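Long-range contact in solute-binding protein Csal_2479 (Chromohalobacter salexigens, PDB 4P1L), which is a periplasmic solute-binding protein that binds D-glucuronate in vitro and probably delivers it to a tripartite ATP-independent (TRAP) transport system for import into the cytoplasm: residues Lys47-Lys52 against Gln252-Ala257. Sequence-based numbering, arbitrary orientation.
Sequences KEVAEK and QAIREA. With SO4 (sulfate ion), chain E.
Two helices packed nearly antiparallel, far from the sugar pocket, meet here: the last turns of helix 37-52, carrying Glu48, Val49 and Lys52, lie against an early part of the long helix 248-282, where Ala253, Ile254, Glu256 and Ala257 make the contact. The short segments run at 152° with their axes 8.9 Å apart, a spacing consistent with the small Ala253 and Ala257 between them. Ala257 CB sits 3.8 Å from Val49 CG2 and also lies against the CG of Glu48, while Ala253 CB meets the CB of Lys52. On the buried side the other branch of Val49, CG1, lies anti to its own backbone N (chi1 169°) and reaches Ile254 CG1 at 3.8 Å.

The outer side is polar. Lys52 passes its CD beside the carbonyl O of Ala253, then bends at its last torsion (chi4 -74°), bringing NZ into a salt bridge of 3.6 Å with Glu256 OE1 across the interface; the two side chains cross at about a right angle. Lys52 NZ also makes a long salt bridge, 3.7 Å, to Glu48 OE2 one turn back, completing a three-residue network, and probably eases the crowding of Glu48 with Glu256 and with Asp260 of the same helix. Glu48, extended, sets OE2 3.4 Å from Ala257 CA, and its OE1 accepts from a water that also donates to Ala257 O, tying the helices through solvent. Shortening Glu48 to an alanine is likely to cost Lys52 one of its two acidic partners in this contact and to break the water link to Ala257 O.

Farther round helix 248-282, Arg255 NE and NH2 hold a sulfate, probably from the crystallisation liquor, which Trp243 NE1 also binds. Beneath the interface, Phe45 of helix 37-52, Val57, Leu246, Trp243 of helix 240-245 and Leu138 of strand 135-141 pack around Ile254, joining the helix pair to the edge of the five-stranded sheet.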
# COMPACT_ATOMS: atom_id res chain seq x y z
N LYS A 47 13.06 16.83 -6.72
CA LYS A 47 13.41 18.20 -7.08
C LYS A 47 13.59 19.09 -5.87
O LYS A 47 14.56 19.85 -5.78
CB LYS A 47 12.35 18.82 -7.99
CG LYS A 47 12.31 18.20 -9.36
CD LYS A 47 11.05 18.65 -10.12
CE LYS A 47 11.13 18.22 -11.59
NZ LYS A 47 10.77 16.78 -11.82
N GLU A 48 12.64 19.01 -4.95
CA GLU A 48 12.65 19.88 -3.78
C GLU A 48 13.88 19.59 -2.91
O GLU A 48 14.53 20.50 -2.39
CB GLU A 48 11.35 19.73 -2.99
CG GLU A 48 11.15 20.78 -1.92
CD GLU A 48 9.78 20.72 -1.28
OE1 GLU A 48 8.83 20.29 -1.96
OE2 GLU A 48 9.64 21.10 -0.10
N VAL A 49 14.24 18.31 -2.79
CA VAL A 49 15.46 17.94 -2.07
C VAL A 49 16.71 18.57 -2.72
O VAL A 49 17.50 19.23 -2.04
CB VAL A 49 15.61 16.41 -1.97
CG1 VAL A 49 17.00 16.03 -1.46
CG2 VAL A 49 14.52 15.83 -1.08
N ALA A 50 16.87 18.40 -4.02
CA ALA A 50 18.03 18.99 -4.70
C ALA A 50 18.07 20.53 -4.51
O ALA A 50 19.12 21.09 -4.22
CB ALA A 50 18.01 18.64 -6.19
N GLU A 51 16.92 21.19 -4.63
CA GLU A 51 16.85 22.65 -4.46
C GLU A 51 17.14 23.06 -3.02
O GLU A 51 17.93 23.97 -2.78
CB GLU A 51 15.47 23.16 -4.91
CG GLU A 51 15.21 22.93 -6.40
CD GLU A 51 13.73 22.90 -6.77
OE1 GLU A 51 12.87 23.04 -5.87
OE2 GLU A 51 13.44 22.75 -7.98
N LYS A 52 16.53 22.38 -2.06
CA LYS A 52 16.69 22.79 -0.67
C LYS A 52 18.08 22.50 -0.14
O LYS A 52 18.49 23.13 0.83
CB LYS A 52 15.67 22.10 0.22
CG LYS A 52 14.26 22.67 0.16
CD LYS A 52 13.49 22.23 1.41
CE LYS A 52 11.99 22.42 1.27
NZ LYS A 52 11.59 23.86 1.35
N GLN A 252 16.65 18.22 8.06
CA GLN A 252 15.45 19.02 8.32
C GLN A 252 14.79 19.43 6.99
O GLN A 252 13.56 19.40 6.85
CB GLN A 252 15.80 20.25 9.19
CG GLN A 252 14.71 21.32 9.23
CD GLN A 252 15.07 22.52 10.12
OE1 GLN A 252 15.95 22.44 10.98
NE2 GLN A 252 14.38 23.63 9.91
N ALA A 253 15.62 19.79 6.02
CA ALA A 253 15.13 20.19 4.71
C ALA A 253 14.47 19.03 3.96
O ALA A 253 13.43 19.20 3.32
CB ALA A 253 16.27 20.79 3.86
N ILE A 254 15.06 17.84 4.05
CA ILE A 254 14.55 16.68 3.33
C ILE A 254 13.23 16.20 3.97
O ILE A 254 12.30 15.79 3.28
CB ILE A 254 15.63 15.58 3.22
CG1 ILE A 254 16.78 16.11 2.34
CG2 ILE A 254 15.05 14.28 2.66
CD1 ILE A 254 17.99 15.21 2.31
N ARG A 255 13.15 16.29 5.29
CA ARG A 255 11.93 15.96 5.99
C ARG A 255 10.81 16.90 5.53
O ARG A 255 9.68 16.46 5.27
CB ARG A 255 12.18 16.05 7.51
CG ARG A 255 11.17 15.36 8.36
CD ARG A 255 11.61 15.30 9.83
NE ARG A 255 12.48 14.17 10.19
CZ ARG A 255 12.08 12.91 10.27
NH1 ARG A 255 10.84 12.58 9.95
NH2 ARG A 255 12.94 11.96 10.64
N GLU A 256 11.12 18.19 5.41
CA GLU A 256 10.14 19.15 4.89
C GLU A 256 9.70 18.80 3.45
O GLU A 256 8.51 18.82 3.15
CB GLU A 256 10.68 20.58 4.93
CG GLU A 256 9.63 21.61 4.52
CD GLU A 256 10.13 23.05 4.56
OE1 GLU A 256 11.32 23.29 4.89
OE2 GLU A 256 9.31 23.96 4.27
N ALA A 257 10.66 18.47 2.59
CA ALA A 257 10.36 18.08 1.21
C ALA A 257 9.42 16.87 1.16
O ALA A 257 8.53 16.80 0.32
CB ALA A 257 11.62 17.76 0.45
S SO4 E . 15.81 13.21 12.60
O1 SO4 E . 15.18 14.21 11.74
O2 SO4 E . 15.16 13.23 13.90
O3 SO4 E . 15.70 11.86 12.06
O4 SO4 E . 17.23 13.52 12.72
O HOH W 1 8.11 17.98 -2.57